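Local coordinates for FdtA domain-containing protein (Helicobacter canadensis MIT 98-5491, PDB 7N67), which probably acts as a 3,4-ketoisomerase on a dTDP-linked keto sugar, in the pathway to an unusual formylated sugar, at residues B[25-30]-B[98-103]. Numbering follows the deposited sequence. Where two conformers were deposited one is given.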
loop_
_atom_site.group_PDB
_atom_site.type_symbol
_atom_site.label_atom_id
_atom_site.label_comp_id
_atom_site.label_asym_id
_atom_site.label_seq_id
_atom_site.Cartn_x
_atom_site.Cartn_y
_atom_site.Cartn_z
ATOM N N TYR B 25 -27.131 3.620 8.460
ATOM C CA TYR B 25 -25.907 3.433 7.636
ATOM C C TYR B 25 -26.373 2.884 6.290
ATOM O O TYR B 25 -27.438 2.262 6.256
ATOM C CB TYR B 25 -24.875 2.518 8.320
ATOM C CG TYR B 25 -25.206 1.047 8.305
ATOM C CD1 TYR B 25 -24.831 0.249 7.241
ATOM C CD2 TYR B 25 -25.938 0.450 9.323
ATOM C CE1 TYR B 25 -25.167 -1.092 7.173
ATOM C CE2 TYR B 25 -26.273 -0.899 9.283
ATOM C CZ TYR B 25 -25.882 -1.672 8.202
ATOM O OH TYR B 25 -26.162 -3.003 8.124
ATOM N N LYS B 26 -25.599 3.108 5.233
ATOM C CA LYS B 26 -25.816 2.440 3.923
ATOM C C LYS B 26 -24.465 2.028 3.330
ATOM O O LYS B 26 -23.491 2.823 3.410
ATOM C CB LYS B 26 -26.617 3.329 2.964
ATOM C CG LYS B 26 -27.019 2.645 1.662
ATOM C CD LYS B 26 -28.355 3.103 1.081
ATOM C CE LYS B 26 -28.299 4.434 0.348
ATOM N NZ LYS B 26 -28.258 4.280 -1.131
ATOM N N ILE B 27 -24.422 0.812 2.787
ATOM C CA ILE B 27 -23.294 0.322 1.950
ATOM C C ILE B 27 -23.455 0.982 0.579
ATOM O O ILE B 27 -24.528 0.818 -0.010
ATOM C CB ILE B 27 -23.275 -1.215 1.811
ATOM C CG1 ILE B 27 -23.437 -1.945 3.147
ATOM C CG2 ILE B 27 -22.017 -1.663 1.070
ATOM C CD1 ILE B 27 -22.286 -1.771 4.086
ATOM N N LEU B 28 -22.423 1.682 0.100
ATOM C CA LEU B 28 -22.428 2.344 -1.231
ATOM C C LEU B 28 -21.504 1.548 -2.156
ATOM O O LEU B 28 -20.330 1.357 -1.796
ATOM C CB LEU B 28 -21.978 3.796 -1.064
ATOM C CG LEU B 28 -22.738 4.598 -0.007
ATOM C CD1 LEU B 28 -22.091 5.953 0.218
ATOM C CD2 LEU B 28 -24.195 4.785 -0.392
ATOM N N ASN B 29 -22.048 1.021 -3.250
ATOM C CA ASN B 29 -21.274 0.326 -4.305
ATOM C C ASN B 29 -20.966 1.340 -5.399
ATOM O O ASN B 29 -21.905 1.858 -5.953
ATOM C CB ASN B 29 -22.052 -0.858 -4.866
ATOM C CG ASN B 29 -22.348 -1.869 -3.787
ATOM O OD1 ASN B 29 -21.427 -2.377 -3.156
ATOM N ND2 ASN B 29 -23.621 -2.151 -3.571
ATOM N N PHE B 30 -19.699 1.599 -5.691
ATOM C CA PHE B 30 -19.276 2.670 -6.625
ATOM C C PHE B 30 -18.996 2.048 -7.996
ATOM O O PHE B 30 -18.494 0.918 -8.037
ATOM C CB PHE B 30 -18.058 3.410 -6.062
ATOM C CG PHE B 30 -18.312 4.179 -4.789
ATOM C CD1 PHE B 30 -19.557 4.726 -4.522
ATOM C CD2 PHE B 30 -17.296 4.390 -3.871
ATOM C CE1 PHE B 30 -19.781 5.446 -3.360
ATOM C CE2 PHE B 30 -17.521 5.110 -2.709
ATOM C CZ PHE B 30 -18.763 5.640 -2.455
ATOM N N LYS B 98 -23.134 -3.336 15.092
ATOM C CA LYS B 98 -23.074 -3.872 13.700
ATOM C C LYS B 98 -21.648 -3.689 13.176
ATOM O O LYS B 98 -21.175 -2.529 13.136
ATOM C CB LYS B 98 -24.063 -3.145 12.785
ATOM C CG LYS B 98 -24.833 -4.036 11.822
ATOM C CD LYS B 98 -24.213 -4.168 10.449
ATOM C CE LYS B 98 -24.963 -5.125 9.542
ATOM N NZ LYS B 98 -24.688 -6.543 9.873
ATOM N N SER B 99 -20.963 -4.784 12.837
ATOM C CA SER B 99 -19.631 -4.755 12.183
ATOM C C SER B 99 -19.814 -4.649 10.669
ATOM O O SER B 99 -20.642 -5.390 10.130
ATOM C CB SER B 99 -18.822 -5.944 12.561
ATOM O OG SER B 99 -18.199 -5.694 13.811
ATOM N N ILE B 100 -19.122 -3.715 10.019
ATOM C CA ILE B 100 -19.017 -3.665 8.529
ATOM C C ILE B 100 -17.540 -3.667 8.175
ATOM O O ILE B 100 -16.823 -2.738 8.593
ATOM C CB ILE B 100 -19.743 -2.457 7.924
ATOM C CG1 ILE B 100 -21.244 -2.532 8.203
ATOM C CG2 ILE B 100 -19.465 -2.357 6.432
ATOM C CD1 ILE B 100 -21.807 -1.244 8.738
ATOM N N ILE B 101 -17.103 -4.689 7.457
ATOM C CA ILE B 101 -15.699 -4.773 6.974
ATOM C C ILE B 101 -15.620 -3.990 5.673
ATOM O O ILE B 101 -16.403 -4.299 4.776
ATOM C CB ILE B 101 -15.230 -6.228 6.807
ATOM C CG1 ILE B 101 -14.988 -6.869 8.174
ATOM C CG2 ILE B 101 -13.994 -6.273 5.922
ATOM C CD1 ILE B 101 -15.749 -8.152 8.397
ATOM N N LEU B 102 -14.725 -3.000 5.631
ATOM C CA LEU B 102 -14.283 -2.323 4.397
ATOM C C LEU B 102 -12.873 -2.821 4.074
ATOM O O LEU B 102 -11.974 -2.641 4.922
ATOM C CB LEU B 102 -14.314 -0.815 4.618
ATOM C CG LEU B 102 -15.672 -0.216 4.970
ATOM C CD1 LEU B 102 -15.533 1.289 5.200
ATOM C CD2 LEU B 102 -16.722 -0.509 3.907
ATOM N N ASN B 103 -12.701 -3.439 2.900
ATOM C CA ASN B 103 -11.405 -3.995 2.445
ATOM C C ASN B 103 -11.194 -3.763 0.952
ATOM O O ASN B 103 -10.238 -4.358 0.428
ATOM C CB ASN B 103 -11.271 -5.481 2.779
ATOM C CG ASN B 103 -12.407 -6.343 2.273
ATOM O OD1 ASN B 103 -12.614 -7.443 2.782
ATOM N ND2 ASN B 103 -13.162 -5.852 1.303
#
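No polar bond links Tyr25 and Ile27 to Lys98 and Ile100; the two strands meet through apolar side-chain surfaces. The main element is a CH-pi contact, in which the methyl CD1 of Ile100 lies over one face of the Tyr25 ring, 3.9 Å from its centroid and 21° off the ring normal. CD1 of Ile100 sits off-centre, toward the ring rim, 3.7 Å from both CD1 and CE1 of Tyr25. The CB of Tyr25 points at strand 98-102, and a chi1 of 75°, with CG tucked over the backbone, turns the ring to meet Ile100. Ile100 uses its other branch on Ile27: its CG2 meets Ile27 CD1 at 3.7 Å, the two side chains lying alongside and pointing opposite ways. At the phenol end the aliphatic chain of Lys98 runs roughly perpendicular to the tyrosine side chain, its CD approaching CZ of Tyr25 obliquely at 3.8 Å; the exact placing of the lysine tip beside the hydroxyl is doubtful. The axes of segments 25-29 and 98-102 approach to 10.3 Å and run 18° from parallel, a spacing that suits facing sheets of the cupin beta-sandwich. Strand 25-35 pairs with strand 107-111, while strand 98-102, outermost in its sheet within this chain, pairs with strand 87-92; Leu109 and Leu91, one from each neighbouring strand, both touch Tyr25 and Ile100 and continue the apolar layer between the sheets.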